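Local coordinates for protein CalS11 (Micromonospora echinospora, PDB 3TOS) that probably acts as an S-adenosylmethionine-dependent O-methyltransferase in the biosynthesis of calicheamicin, at residues G77-R82 / G128-P133. Sequence-based numbering, arbitrary orientation.
With SAH (S-adenosyl-L-homocysteine), chain O.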
# COMPACT_ATOMS: atom_id res chain seq x y z
N GLY B 77 -32.39 -9.21 -21.24
CA GLY B 77 -33.60 -8.74 -20.52
C GLY B 77 -33.52 -7.23 -20.46
O GLY B 77 -32.90 -6.66 -19.55
N VAL B 78 -34.16 -6.57 -21.43
CA VAL B 78 -34.01 -5.12 -21.64
C VAL B 78 -35.25 -4.37 -21.18
O VAL B 78 -35.12 -3.29 -20.64
CB VAL B 78 -33.82 -4.89 -23.17
CG1 VAL B 78 -33.80 -3.41 -23.56
CG2 VAL B 78 -32.45 -5.53 -23.58
N ARG B 79 -36.44 -4.92 -21.42
CA ARG B 79 -37.70 -4.20 -21.14
C ARG B 79 -37.76 -2.83 -21.82
O ARG B 79 -37.65 -2.80 -23.06
CB ARG B 79 -38.03 -4.11 -19.63
CG ARG B 79 -39.56 -3.93 -19.35
CD ARG B 79 -39.74 -3.69 -17.87
NE ARG B 79 -41.13 -3.42 -17.54
CZ ARG B 79 -41.60 -3.19 -16.31
NH1 ARG B 79 -40.80 -3.10 -15.27
NH2 ARG B 79 -42.91 -2.93 -16.11
N PHE B 80 -37.92 -1.72 -21.09
CA PHE B 80 -37.96 -0.40 -21.77
C PHE B 80 -36.54 0.15 -22.06
O PHE B 80 -36.40 1.18 -22.74
CB PHE B 80 -38.74 0.65 -20.93
CG PHE B 80 -40.18 0.28 -20.73
CD1 PHE B 80 -41.06 0.44 -21.80
CD2 PHE B 80 -40.67 -0.16 -19.52
CE1 PHE B 80 -42.40 0.18 -21.69
CE2 PHE B 80 -42.07 -0.47 -19.36
CZ PHE B 80 -42.93 -0.32 -20.49
N GLY B 81 -35.50 -0.49 -21.52
CA GLY B 81 -34.15 -0.08 -21.89
C GLY B 81 -33.43 0.74 -20.83
O GLY B 81 -32.40 1.32 -21.14
N ARG B 82 -33.90 0.73 -19.58
CA ARG B 82 -33.22 1.50 -18.53
C ARG B 82 -31.71 1.37 -18.54
O ARG B 82 -30.96 2.36 -18.49
CB ARG B 82 -33.71 0.98 -17.17
CG ARG B 82 -32.98 1.70 -16.00
CD ARG B 82 -33.52 1.34 -14.59
NE ARG B 82 -33.50 -0.11 -14.37
CZ ARG B 82 -33.68 -0.71 -13.18
NH1 ARG B 82 -33.84 0.02 -12.08
NH2 ARG B 82 -33.60 -2.05 -13.10
N GLY B 128 -45.84 -13.38 -21.07
CA GLY B 128 -46.17 -12.02 -21.42
C GLY B 128 -45.85 -10.98 -20.39
O GLY B 128 -45.94 -9.80 -20.68
N ARG B 129 -45.51 -11.39 -19.17
CA ARG B 129 -45.17 -10.44 -18.12
C ARG B 129 -43.98 -9.63 -18.61
O ARG B 129 -43.06 -10.20 -19.21
CB ARG B 129 -44.82 -11.14 -16.80
CG ARG B 129 -44.37 -10.15 -15.73
CD ARG B 129 -45.66 -9.38 -15.21
NE ARG B 129 -45.40 -8.36 -14.20
CZ ARG B 129 -46.34 -7.70 -13.52
NH1 ARG B 129 -47.63 -7.95 -13.69
NH2 ARG B 129 -45.98 -6.80 -12.61
N PHE B 130 -44.02 -8.30 -18.39
CA PHE B 130 -42.98 -7.38 -18.83
C PHE B 130 -43.02 -7.00 -20.32
O PHE B 130 -42.07 -6.36 -20.81
CB PHE B 130 -41.54 -7.77 -18.44
CG PHE B 130 -41.29 -7.90 -16.97
CD1 PHE B 130 -41.43 -6.83 -16.11
CD2 PHE B 130 -40.81 -9.10 -16.48
CE1 PHE B 130 -41.19 -6.98 -14.74
CE2 PHE B 130 -40.56 -9.27 -15.13
CZ PHE B 130 -40.74 -8.18 -14.24
N ALA B 131 -44.07 -7.40 -21.05
CA ALA B 131 -44.25 -6.97 -22.44
C ALA B 131 -44.15 -5.44 -22.53
O ALA B 131 -44.65 -4.72 -21.66
CB ALA B 131 -45.59 -7.38 -22.96
N VAL B 132 -43.52 -4.94 -23.61
CA VAL B 132 -43.56 -3.54 -23.89
C VAL B 132 -44.37 -3.37 -25.19
O VAL B 132 -44.64 -4.33 -25.89
CB VAL B 132 -42.12 -2.96 -23.98
CG1 VAL B 132 -41.39 -3.18 -22.63
CG2 VAL B 132 -41.33 -3.61 -25.09
N PRO B 133 -44.78 -2.14 -25.50
CA PRO B 133 -45.74 -1.98 -26.58
C PRO B 133 -45.25 -2.42 -27.94
O PRO B 133 -44.01 -2.37 -28.20
CB PRO B 133 -45.94 -0.46 -26.63
CG PRO B 133 -45.71 0.00 -25.24
CD PRO B 133 -44.60 -0.89 -24.71
N SAH O . -33.30 -4.73 -17.52
CA SAH O . -34.69 -4.19 -17.44
CB SAH O . -35.68 -5.16 -16.82
CG SAH O . -35.87 -6.43 -17.68
SD SAH O . -37.36 -7.27 -17.18
C SAH O . -34.62 -2.93 -16.58
O SAH O . -35.66 -2.23 -16.38
OXT SAH O . -33.54 -2.50 -16.17
C5' SAH O . -37.08 -8.95 -17.76
C4' SAH O . -36.98 -9.08 -19.31
O4' SAH O . -36.48 -10.39 -19.63
C3' SAH O . -38.38 -8.99 -19.94
O3' SAH O . -38.46 -7.84 -20.82
C2' SAH O . -38.52 -10.33 -20.64
O2' SAH O . -39.24 -10.29 -21.89
C1' SAH O . -37.04 -10.74 -20.86
N9 SAH O . -36.90 -12.21 -21.04
C8 SAH O . -37.16 -13.20 -20.15
N7 SAH O . -36.94 -14.37 -20.79
C5 SAH O . -36.56 -14.14 -22.07
C6 SAH O . -36.20 -14.98 -23.21
N6 SAH O . -36.27 -16.33 -23.11
N1 SAH O . -35.83 -14.33 -24.34
C2 SAH O . -35.78 -12.97 -24.43
N3 SAH O . -36.17 -12.13 -23.44
C4 SAH O . -36.50 -12.71 -22.23
O HOH W 1 -43.46 -3.82 -19.05
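Arg79 and Val132 bring the backbones of 77-82 and 128-133 closest, their CA atoms 6.5 Å apart; Arg79 lies within a type II' turn (Val78 to Gly81), and Val132 just follows a type II turn (Gly128 to Ala131). Arg79 has CG anti to the backbone N (chi1 -156°) and runs extended to NE. The Arg79 and Phe130 side chains cross at about a right angle. Phe130 CD1 sits over the centre of one guanidinium face, 3.6 Å from Arg79 CZ, while CZ lies at the edge of the ring, with the two planes 64° apart. The ring therefore offers its rim to the cation. One face of this ring carries SAH SD. In the plane of the guanidinium, Arg79 NE donates to a water at 2.8 Å, and that water donates to Ala131 O at 3.0 Å. Nearer the backbone of Arg79, Val132 CG1 touches Arg79 CG at 3.8 Å. The same methyl makes a CH-pi contact over the face of Phe80, 3.8 Å from the ring centroid. Phe80 CE1 also meets Pro133 CD, and Pro36 of a second subunit packs on Phe80. An alanine at Arg79 would probably leave the rim of Phe130 without its cover and Ala131 O without its water-mediated link to this loop. Gly77 O accepts a hydrogen bond from SAH N, and Arg82 NE and NH2 both donate to SAH OXT, at 3.0 Å for NE. This loop follows strand 72-76, the usual cofactor-binding place in Rossmann-like methyltransferases. Phe130 also touches the bound glutamic acid. With the ring edge, not its face, toward Arg79, their contact is probably van der Waals packing rather than cation-pi, and the water carries the polar link between the cofactor loop and the segment covering the sulfur.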